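PDB 5AEG: sulfoquinovosidase, which hydrolyses sulfoquinovosyl diacylglycerides and simple sulfoquinovosides such as sulfoquinovosyl glycerol, releasing sulfoquinovose for use as a source of carbon and sulfur. Local coordinates for residues G279-G284 against R560-F565; L568-K573 against A669-S674; L67-V72 against H82-S87. All blocks are in the same frame, centred on the assembly; numbering follows the deposited sequence.

Interaction 1: residues G279-G284 against R560-F565; sequences GVKVNG and RMTTVF
The flat group joining V280 to K281, a peptide unit rather than an aromatic ring, meets T562 through its N-H: K281 N donates to T562 OG1 over 3.1 Å at an N-H...O angle of 157°. The next peptide unit contributes K281 O, which lies 3.6 Å from T562 CB. T562 holds OG1 between its backbone N and carbonyl carbon (chi1 61°); from there the hydroxyl also bonds F558 O, one turn back in the same helix. Because F558 O can only accept, OG1 gives its proton there and receives the K281 N-H. The contact belongs to the TIM barrel: K281 leads into barrel strand 282-286, and T562 sits on helix 552-567, which packs against that approach. G279, in a Schellman motif with phi 97°, ends the preceding helix and turns the chain toward the strand. From beside T562 the K281 side chain, bent at chi2 and chi4, runs on to T563, where NZ donates to OG1 across 3.2 Å; that hydroxyl is bonded in turn to A559 O. The V280 and T562 side chains cross at about a right angle, V280 CG1 coming within 3.7 Å of T562 OG1; V280 also touches I555 and A559 of the same helix.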
loop_
_atom_site.group_PDB
_atom_site.type_symbol
_atom_site.label_atom_id
_atom_site.label_comp_id
_atom_site.label_asym_id
_atom_site.label_seq_id
_atom_site.Cartn_x
_atom_site.Cartn_y
_atom_site.Cartn_z
ATOM N N GLY A 279 4.064 -21.410 -24.808
ATOM C CA GLY A 279 3.322 -20.210 -25.316
ATOM C C GLY A 279 3.074 -19.134 -24.238
ATOM O O GLY A 279 2.426 -18.125 -24.504
ATOM N N VAL A 280 3.637 -19.291 -23.035
ATOM C CA VAL A 280 3.461 -18.247 -21.978
ATOM C C VAL A 280 4.381 -17.071 -22.280
ATOM O O VAL A 280 5.534 -17.246 -22.563
ATOM C CB VAL A 280 3.691 -18.807 -20.551
ATOM C CG1 VAL A 280 3.401 -17.731 -19.488
ATOM C CG2 VAL A 280 2.803 -20.030 -20.311
ATOM N N LYS A 281 3.847 -15.851 -22.173
ATOM C CA LYS A 281 4.648 -14.657 -22.277
ATOM C C LYS A 281 5.274 -14.413 -20.905
ATOM O O LYS A 281 4.521 -14.094 -19.937
ATOM C CB LYS A 281 3.825 -13.427 -22.678
ATOM C CG LYS A 281 2.934 -13.582 -23.913
ATOM C CD LYS A 281 3.732 -14.090 -25.085
ATOM C CE LYS A 281 2.951 -13.887 -26.391
ATOM N NZ LYS A 281 1.965 -14.985 -26.505
ATOM N N VAL A 282 6.590 -14.501 -20.865
ATOM C CA VAL A 282 7.362 -14.441 -19.613
ATOM C C VAL A 282 8.326 -13.305 -19.752
ATOM O O VAL A 282 9.153 -13.302 -20.676
ATOM C CB VAL A 282 8.136 -15.736 -19.323
ATOM C CG1 VAL A 282 8.891 -15.626 -17.990
ATOM C CG2 VAL A 282 7.234 -16.922 -19.203
ATOM N N ASN A 283 8.247 -12.329 -18.861
ATOM C CA ASN A 283 9.156 -11.184 -18.912
ATOM C C ASN A 283 10.268 -11.236 -17.873
ATOM O O ASN A 283 11.149 -10.319 -17.787
ATOM C CB ASN A 283 8.389 -9.883 -18.792
ATOM C CG ASN A 283 7.873 -9.591 -17.376
ATOM O OD1 ASN A 283 7.803 -10.466 -16.518
ATOM N ND2 ASN A 283 7.525 -8.343 -17.147
ATOM N N GLY A 284 10.202 -12.250 -17.015
ATOM C CA GLY A 284 11.084 -12.235 -15.837
ATOM C C GLY A 284 11.020 -13.449 -14.968
ATOM O O GLY A 284 10.044 -14.191 -14.974
ATOM N N ARG A 560 -2.812 -18.141 -22.078
ATOM C CA ARG A 560 -3.970 -17.345 -22.518
ATOM C C ARG A 560 -4.009 -15.985 -21.845
ATOM O O ARG A 560 -4.096 -14.965 -22.511
ATOM C CB ARG A 560 -5.262 -18.107 -22.261
ATOM C CG ARG A 560 -6.599 -17.312 -22.458
ATOM C CD ARG A 560 -7.827 -18.008 -21.833
ATOM N NE ARG A 560 -9.022 -17.161 -21.914
ATOM C CZ ARG A 560 -9.685 -16.882 -23.046
ATOM N NH1 ARG A 560 -9.346 -17.441 -24.189
ATOM N NH2 ARG A 560 -10.718 -16.050 -23.046
ATOM N N MET A 561 -3.839 -15.954 -20.514
ATOM C CA MET A 561 -4.009 -14.671 -19.808
ATOM C C MET A 561 -2.840 -13.790 -19.891
ATOM O O MET A 561 -3.017 -12.546 -19.880
ATOM C CB MET A 561 -4.485 -14.885 -18.330
ATOM C CG MET A 561 -5.725 -15.769 -18.191
ATOM S SD MET A 561 -7.099 -15.380 -19.304
ATOM C CE MET A 561 -7.612 -13.804 -18.634
ATOM N N THR A 562 -1.624 -14.343 -20.021
ATOM C CA THR A 562 -0.497 -13.490 -20.349
ATOM C C THR A 562 -0.586 -12.917 -21.761
ATOM O O THR A 562 -0.066 -11.824 -21.994
ATOM C CB THR A 562 0.894 -14.132 -20.125
ATOM O OG1 THR A 562 1.058 -15.294 -20.947
ATOM C CG2 THR A 562 1.029 -14.543 -18.668
ATOM N N THR A 563 -1.222 -13.644 -22.670
ATOM C CA THR A 563 -1.453 -13.061 -24.004
ATOM C C THR A 563 -2.490 -11.949 -23.919
ATOM O O THR A 563 -2.348 -10.965 -24.588
ATOM C CB THR A 563 -1.873 -14.144 -24.993
ATOM O OG1 THR A 563 -0.837 -15.091 -25.023
ATOM C CG2 THR A 563 -1.999 -13.600 -26.342
ATOM N N VAL A 564 -3.512 -12.135 -23.110
ATOM C CA VAL A 564 -4.488 -11.034 -22.818
ATOM C C VAL A 564 -3.678 -9.841 -22.343
ATOM O O VAL A 564 -3.790 -8.737 -22.891
ATOM C CB VAL A 564 -5.581 -11.485 -21.876
ATOM C CG1 VAL A 564 -6.434 -10.335 -21.373
ATOM C CG2 VAL A 564 -6.461 -12.590 -22.568
ATOM N N PHE A 565 -2.861 -10.042 -21.302
ATOM C CA PHE A 565 -2.214 -8.936 -20.635
ATOM C C PHE A 565 -1.300 -8.198 -21.630
ATOM O O PHE A 565 -1.269 -6.938 -21.699
ATOM C CB PHE A 565 -1.379 -9.495 -19.418
ATOM C CG PHE A 565 -0.468 -8.495 -18.793
ATOM C CD1 PHE A 565 -0.988 -7.532 -17.960
ATOM C CD2 PHE A 565 0.895 -8.598 -18.937
ATOM C CE1 PHE A 565 -0.137 -6.632 -17.316
ATOM C CE2 PHE A 565 1.772 -7.750 -18.293
ATOM C CZ PHE A 565 1.237 -6.717 -17.483
#

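Interaction 2: residues L568-K573 against A669-S674; sequences LKPYLK and AALFAS
L671 O is gripped twice by S674: the hydroxyl OG donates to it over 2.7 Å, in the carbonyl plane and on a lone pair, and the backbone S674 N joins at 3.2 Å. These two bonds hold S674 back against L671, the residue whose side chain sets out toward helix 569-582. The F672 ring reaches Y571 and puts its edge on it. Its CZ stands 3.6 Å above the Y571 ring plane, over the centre, and the nearly even spread of distances to the ring atoms, with Y571 CE1 lying 3.7 Å from F672 CZ, supports that placement. With centroids 5.0 Å apart and planes at 89°, the pair is T-shaped. Y571 CB points toward the other segment, with CG held anti to the backbone N (chi1 175°). The two segments thus join helix 569-582, which follows helix 552-567 of the TIM barrel, to a short helix coming after strand 660-663 of the C-terminal antiparallel sheet; their short axes lie 11.1 Å apart and run at 132°, so side chains, not backbones, bridge the gap. L568 CD2 comes obliquely to the F672 ring, 3.8 Å from F672 CE1. L671 works on the P570 side, its CD2 lying 4.1 Å from P570 CG and more loosely against Y571 CB. Beyond the pair, the Y571 hydroxyl gives its proton to L609 O and accepts from D612 N, fixing the far end of the ring. W668 makes a second edge-to-face pair with Y571, and Y662 meets the F672 ring.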
loop_
_atom_site.group_PDB
_atom_site.type_symbol
_atom_site.label_atom_id
_atom_site.label_comp_id
_atom_site.label_asym_id
_atom_site.label_seq_id
_atom_site.Cartn_x
_atom_site.Cartn_y
_atom_site.Cartn_z
ATOM N N LEU A 568 -2.937 -5.828 -24.109
ATOM C CA LEU A 568 -3.243 -4.532 -23.553
ATOM C C LEU A 568 -2.103 -3.573 -23.399
ATOM O O LEU A 568 -2.367 -2.405 -23.037
ATOM C CB LEU A 568 -3.934 -4.702 -22.196
ATOM C CG LEU A 568 -5.245 -5.463 -22.173
ATOM C CD1 LEU A 568 -5.628 -5.627 -20.725
ATOM C CD2 LEU A 568 -6.315 -4.652 -22.852
ATOM N N LYS A 569 -0.849 -3.986 -23.654
ATOM C CA LYS A 569 0.312 -3.161 -23.439
ATOM C C LYS A 569 0.163 -1.662 -23.775
ATOM O O LYS A 569 0.474 -0.806 -22.942
ATOM C CB LYS A 569 1.558 -3.730 -24.054
ATOM C CG LYS A 569 2.794 -2.851 -24.051
ATOM C CD LYS A 569 4.044 -3.573 -24.522
ATOM C CE LYS A 569 5.277 -2.733 -24.279
ATOM N NZ LYS A 569 6.408 -3.487 -24.831
ATOM N N PRO A 570 -0.280 -1.341 -24.999
ATOM C CA PRO A 570 -0.236 0.092 -25.328
ATOM C C PRO A 570 -1.265 0.881 -24.532
ATOM O O PRO A 570 -1.039 2.045 -24.202
ATOM C CB PRO A 570 -0.514 0.118 -26.879
ATOM C CG PRO A 570 -1.189 -1.164 -27.106
ATOM C CD PRO A 570 -0.578 -2.165 -26.176
ATOM N N TYR A 571 -2.368 0.244 -24.188
ATOM C CA TYR A 571 -3.416 0.854 -23.397
ATOM C C TYR A 571 -2.939 1.094 -21.949
ATOM O O TYR A 571 -3.055 2.207 -21.421
ATOM C CB TYR A 571 -4.660 -0.024 -23.393
ATOM C CG TYR A 571 -5.765 0.443 -22.526
ATOM C CD1 TYR A 571 -6.517 1.581 -22.859
ATOM C CD2 TYR A 571 -6.041 -0.171 -21.318
ATOM C CE1 TYR A 571 -7.541 2.029 -22.100
ATOM C CE2 TYR A 571 -7.087 0.283 -20.522
ATOM C CZ TYR A 571 -7.844 1.378 -20.912
ATOM O OH TYR A 571 -8.854 1.813 -20.107
ATOM N N LEU A 572 -2.346 0.048 -21.366
ATOM C CA LEU A 572 -1.731 0.181 -20.016
ATOM C C LEU A 572 -0.591 1.249 -19.946
ATOM O O LEU A 572 -0.481 2.013 -19.019
ATOM C CB LEU A 572 -1.178 -1.151 -19.588
ATOM C CG LEU A 572 -2.204 -2.258 -19.344
ATOM C CD1 LEU A 572 -1.556 -3.613 -18.987
ATOM C CD2 LEU A 572 -3.210 -1.853 -18.250
ATOM N N LYS A 573 0.210 1.326 -20.987
ATOM C CA LYS A 573 1.340 2.199 -21.038
ATOM C C LYS A 573 0.812 3.623 -21.079
ATOM O O LYS A 573 1.317 4.471 -20.379
ATOM C CB LYS A 573 2.203 1.761 -22.269
ATOM C CG LYS A 573 3.440 2.539 -22.520
ATOM C CD LYS A 573 4.451 1.795 -23.432
ATOM C CE LYS A 573 5.780 2.574 -23.442
ATOM N NZ LYS A 573 6.689 2.221 -22.267
ATOM N N ALA A 669 -11.381 0.587 -28.833
ATOM C CA ALA A 669 -12.338 -0.495 -29.000
ATOM C C ALA A 669 -11.874 -1.588 -29.940
ATOM O O ALA A 669 -12.173 -2.745 -29.690
ATOM C CB ALA A 669 -13.706 -0.018 -29.460
ATOM N N ALA A 670 -11.168 -1.252 -31.007
ATOM C CA ALA A 670 -10.689 -2.302 -31.890
ATOM C C ALA A 670 -9.665 -3.216 -31.150
ATOM O O ALA A 670 -9.715 -4.417 -31.298
ATOM C CB ALA A 670 -10.072 -1.749 -33.132
ATOM N N LEU A 671 -8.769 -2.647 -30.343
ATOM C CA LEU A 671 -7.809 -3.486 -29.533
ATOM C C LEU A 671 -8.647 -4.409 -28.616
ATOM O O LEU A 671 -8.422 -5.571 -28.568
ATOM C CB LEU A 671 -6.874 -2.624 -28.698
ATOM C CG LEU A 671 -5.794 -3.398 -27.909
ATOM C CD1 LEU A 671 -4.856 -4.124 -28.848
ATOM C CD2 LEU A 671 -5.052 -2.403 -27.115
ATOM N N PHE A 672 -9.651 -3.878 -27.945
ATOM C CA PHE A 672 -10.424 -4.671 -26.994
ATOM C C PHE A 672 -11.276 -5.723 -27.671
ATOM O O PHE A 672 -11.433 -6.804 -27.145
ATOM C CB PHE A 672 -11.296 -3.803 -26.088
ATOM C CG PHE A 672 -10.545 -2.716 -25.338
ATOM C CD1 PHE A 672 -9.239 -2.879 -24.961
ATOM C CD2 PHE A 672 -11.171 -1.499 -25.056
ATOM C CE1 PHE A 672 -8.566 -1.898 -24.270
ATOM C CE2 PHE A 672 -10.504 -0.502 -24.344
ATOM C CZ PHE A 672 -9.215 -0.713 -23.932
ATOM N N ALA A 673 -11.787 -5.436 -28.864
ATOM C CA ALA A 673 -12.536 -6.436 -29.569
ATOM C C ALA A 673 -11.656 -7.686 -29.990
ATOM O O ALA A 673 -12.144 -8.781 -30.172
ATOM C CB ALA A 673 -13.177 -5.802 -30.818
ATOM N N SER A 674 -10.402 -7.485 -30.125
ATOM C CA SER A 674 -9.462 -8.533 -30.493
ATOM C C SER A 674 -9.172 -9.545 -29.355
ATOM O O SER A 674 -8.721 -10.643 -29.613
ATOM C CB SER A 674 -8.172 -7.900 -30.969
ATOM O OG SER A 674 -7.239 -7.541 -29.947
#

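Interaction 3: residues L67-V72 against H82-S87; sequences LTDAIV and HFSRGS
A beta hairpin of the galactose mutarotase-like N-terminal domain brings strand 56-74 against strand 79-85 here, the antiparallel pairing being set by two hydrogen-bonded pairs. D69 N reaches S84 O, and S84 N returns to D69 O at 2.9 Å. Next along, I71 N bonds H82 O at 3.0 Å. H82 N bonds I71 O at 2.8 Å, the straightest of the four at 168°. Between them A70 faces F83 as a non-hydrogen-bonded pair, with A70 CA directing its hydrogen at H82 O. D69, S84, I71 and H82 share one face of the sheet, and there the H82 ring presents its edge to I71 O. At the D69 end of the pairing, a water links the segments: it donates to D69 OD2 (2.7 Å) and accepts from G86 N (2.8 Å). T68 holds OG1 between its backbone N and carbonyl carbon (chi1 55°), where it meets D69 OD1 from above the carboxylate plane, 65° out of it; K34 makes a salt bridge to the same OD1. T68 OG1 also lies 3.5 Å from R85 CD, while its CG2 sits over one face of the guanidinium, whose NH1 is bonded to A66 O. The L67 and F83 side chains cross at about a right angle, with L67 CD1 3.7 Å from F83 CB. On that side L39 of strand 39-49 touches both L67 and F83, the F83 ring pairs edge-to-face with H32, and strand 89-97 flanks the hairpin through A91 and L93.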
loop_
_atom_site.group_PDB
_atom_site.type_symbol
_atom_site.label_atom_id
_atom_site.label_comp_id
_atom_site.label_asym_id
_atom_site.label_seq_id
_atom_site.Cartn_x
_atom_site.Cartn_y
_atom_site.Cartn_z
ATOM N N LEU A 67 -11.167 22.121 25.426
ATOM C CA LEU A 67 -10.762 23.516 25.381
ATOM C C LEU A 67 -11.948 24.316 24.858
ATOM O O LEU A 67 -12.065 24.635 23.693
ATOM C CB LEU A 67 -9.481 23.746 24.627
ATOM C CG LEU A 67 -8.306 22.911 25.057
ATOM C CD1 LEU A 67 -7.076 23.403 24.310
ATOM C CD2 LEU A 67 -8.034 22.958 26.544
ATOM N N THR A 68 -12.820 24.645 25.811
ATOM C CA THR A 68 -14.093 25.260 25.505
ATOM C C THR A 68 -13.957 26.765 25.145
ATOM O O THR A 68 -14.784 27.324 24.381
ATOM C CB THR A 68 -15.008 25.141 26.691
ATOM O OG1 THR A 68 -14.351 25.700 27.833
ATOM C CG2 THR A 68 -15.383 23.666 26.975
ATOM N N ASP A 69 -12.909 27.416 25.635
ATOM C CA ASP A 69 -12.784 28.872 25.448
ATOM C C ASP A 69 -11.866 29.198 24.317
ATOM O O ASP A 69 -10.795 28.584 24.148
ATOM C CB ASP A 69 -12.193 29.542 26.713
ATOM C CG ASP A 69 -12.948 29.211 27.975
ATOM O OD1 ASP A 69 -14.126 28.790 27.884
ATOM O OD2 ASP A 69 -12.346 29.298 29.077
ATOM N N ALA A 70 -12.250 30.178 23.493
ATOM C CA ALA A 70 -11.411 30.597 22.394
ATOM C C ALA A 70 -11.360 32.128 22.266
ATOM O O ALA A 70 -12.396 32.762 22.298
ATOM C CB ALA A 70 -11.941 30.032 21.097
ATOM N N ILE A 71 -10.158 32.657 22.061
ATOM C CA ILE A 71 -9.953 34.062 21.677
ATOM C C ILE A 71 -9.232 34.103 20.350
ATOM O O ILE A 71 -8.156 33.498 20.168
ATOM C CB ILE A 71 -9.083 34.800 22.689
ATOM C CG1 ILE A 71 -9.749 34.790 24.055
ATOM C CG2 ILE A 71 -8.840 36.264 22.240
ATOM C CD1 ILE A 71 -8.847 35.340 25.162
ATOM N N VAL A 72 -9.822 34.853 19.441
ATOM C CA VAL A 72 -9.331 34.979 18.072
ATOM C C VAL A 72 -8.635 36.299 17.851
ATOM O O VAL A 72 -9.176 37.327 18.221
ATOM C CB VAL A 72 -10.514 34.917 17.099
ATOM C CG1 VAL A 72 -10.023 34.961 15.650
ATOM C CG2 VAL A 72 -11.338 33.659 17.365
ATOM N N HIS A 82 -6.550 31.225 20.157
ATOM C CA HIS A 82 -6.095 30.785 21.477
ATOM C C HIS A 82 -7.168 29.962 22.122
ATOM O O HIS A 82 -8.214 30.484 22.510
ATOM C CB HIS A 82 -5.752 31.949 22.368
ATOM C CG HIS A 82 -4.599 32.747 21.893
ATOM N ND1 HIS A 82 -3.311 32.513 22.326
ATOM C CD2 HIS A 82 -4.536 33.816 21.058
ATOM C CE1 HIS A 82 -2.495 33.378 21.747
ATOM N NE2 HIS A 82 -3.215 34.184 20.981
ATOM N N PHE A 83 -6.946 28.649 22.233
ATOM C CA PHE A 83 -7.942 27.826 22.962
ATOM C C PHE A 83 -7.474 27.626 24.407
ATOM O O PHE A 83 -6.289 27.457 24.660
ATOM C CB PHE A 83 -8.080 26.392 22.330
ATOM C CG PHE A 83 -8.757 26.367 21.008
ATOM C CD1 PHE A 83 -10.093 26.269 20.917
ATOM C CD2 PHE A 83 -8.011 26.398 19.861
ATOM C CE1 PHE A 83 -10.742 26.205 19.700
ATOM C CE2 PHE A 83 -8.626 26.298 18.632
ATOM C CZ PHE A 83 -9.966 26.233 18.543
ATOM N N SER A 84 -8.418 27.527 25.330
ATOM C CA SER A 84 -8.016 27.376 26.646
ATOM C C SER A 84 -9.144 26.792 27.466
ATOM O O SER A 84 -10.302 26.652 27.044
ATOM C CB SER A 84 -7.509 28.739 27.223
ATOM O OG SER A 84 -8.650 29.550 27.368
ATOM N N ARG A 85 -8.768 26.360 28.655
ATOM C CA ARG A 85 -9.738 25.919 29.663
ATOM C C ARG A 85 -9.208 26.389 31.061
ATOM O O ARG A 85 -8.055 26.172 31.404
ATOM C CB ARG A 85 -9.849 24.408 29.690
ATOM C CG ARG A 85 -10.881 23.892 30.655
ATOM C CD ARG A 85 -12.233 24.272 30.167
ATOM N NE ARG A 85 -13.230 23.674 31.043
ATOM C CZ ARG A 85 -13.727 22.441 30.915
ATOM N NH1 ARG A 85 -13.339 21.609 29.916
ATOM N NH2 ARG A 85 -14.629 22.041 31.800
ATOM N N GLY A 86 -10.024 27.128 31.792
ATOM C CA GLY A 86 -9.544 27.726 33.094
ATOM C C GLY A 86 -8.418 28.664 32.875
ATOM O O GLY A 86 -8.380 29.389 31.863
ATOM N N SER A 87 -7.447 28.673 33.793
ATOM C CA SER A 87 -6.320 29.576 33.742
ATOM C C SER A 87 -5.034 28.999 33.241
ATOM O O SER A 87 -4.146 29.773 32.926
ATOM C CB SER A 87 -5.991 30.130 35.161
ATOM O OG SER A 87 -5.528 29.085 35.986
HETATM O O HOH W 1 -12.698 27.913 31.424
#

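How the interactions relate
Along the chain, interaction 3 closes first, within the N-terminal galactose mutarotase-like domain, and interactions 1 and 2 follow in series. The latter two are neighbours, with centres about 15 Å apart: helices 552-567 and 569-582 are consecutive, and F565 CE1 touches L572 CD1 at 3.7 Å. Together they form a path from the approach to barrel strand 282-286, through these two helices, to helix 669-673, so side-chain contacts link the barrel to the helix that follows strand 660-663 of the C-terminal sheet. Interaction 3 lies on the opposite side of the chain's centre, its centre about 65 Å from that of interaction 1 and 61 Å from interaction 2's. All three lie away from the catalytic and calcium sites.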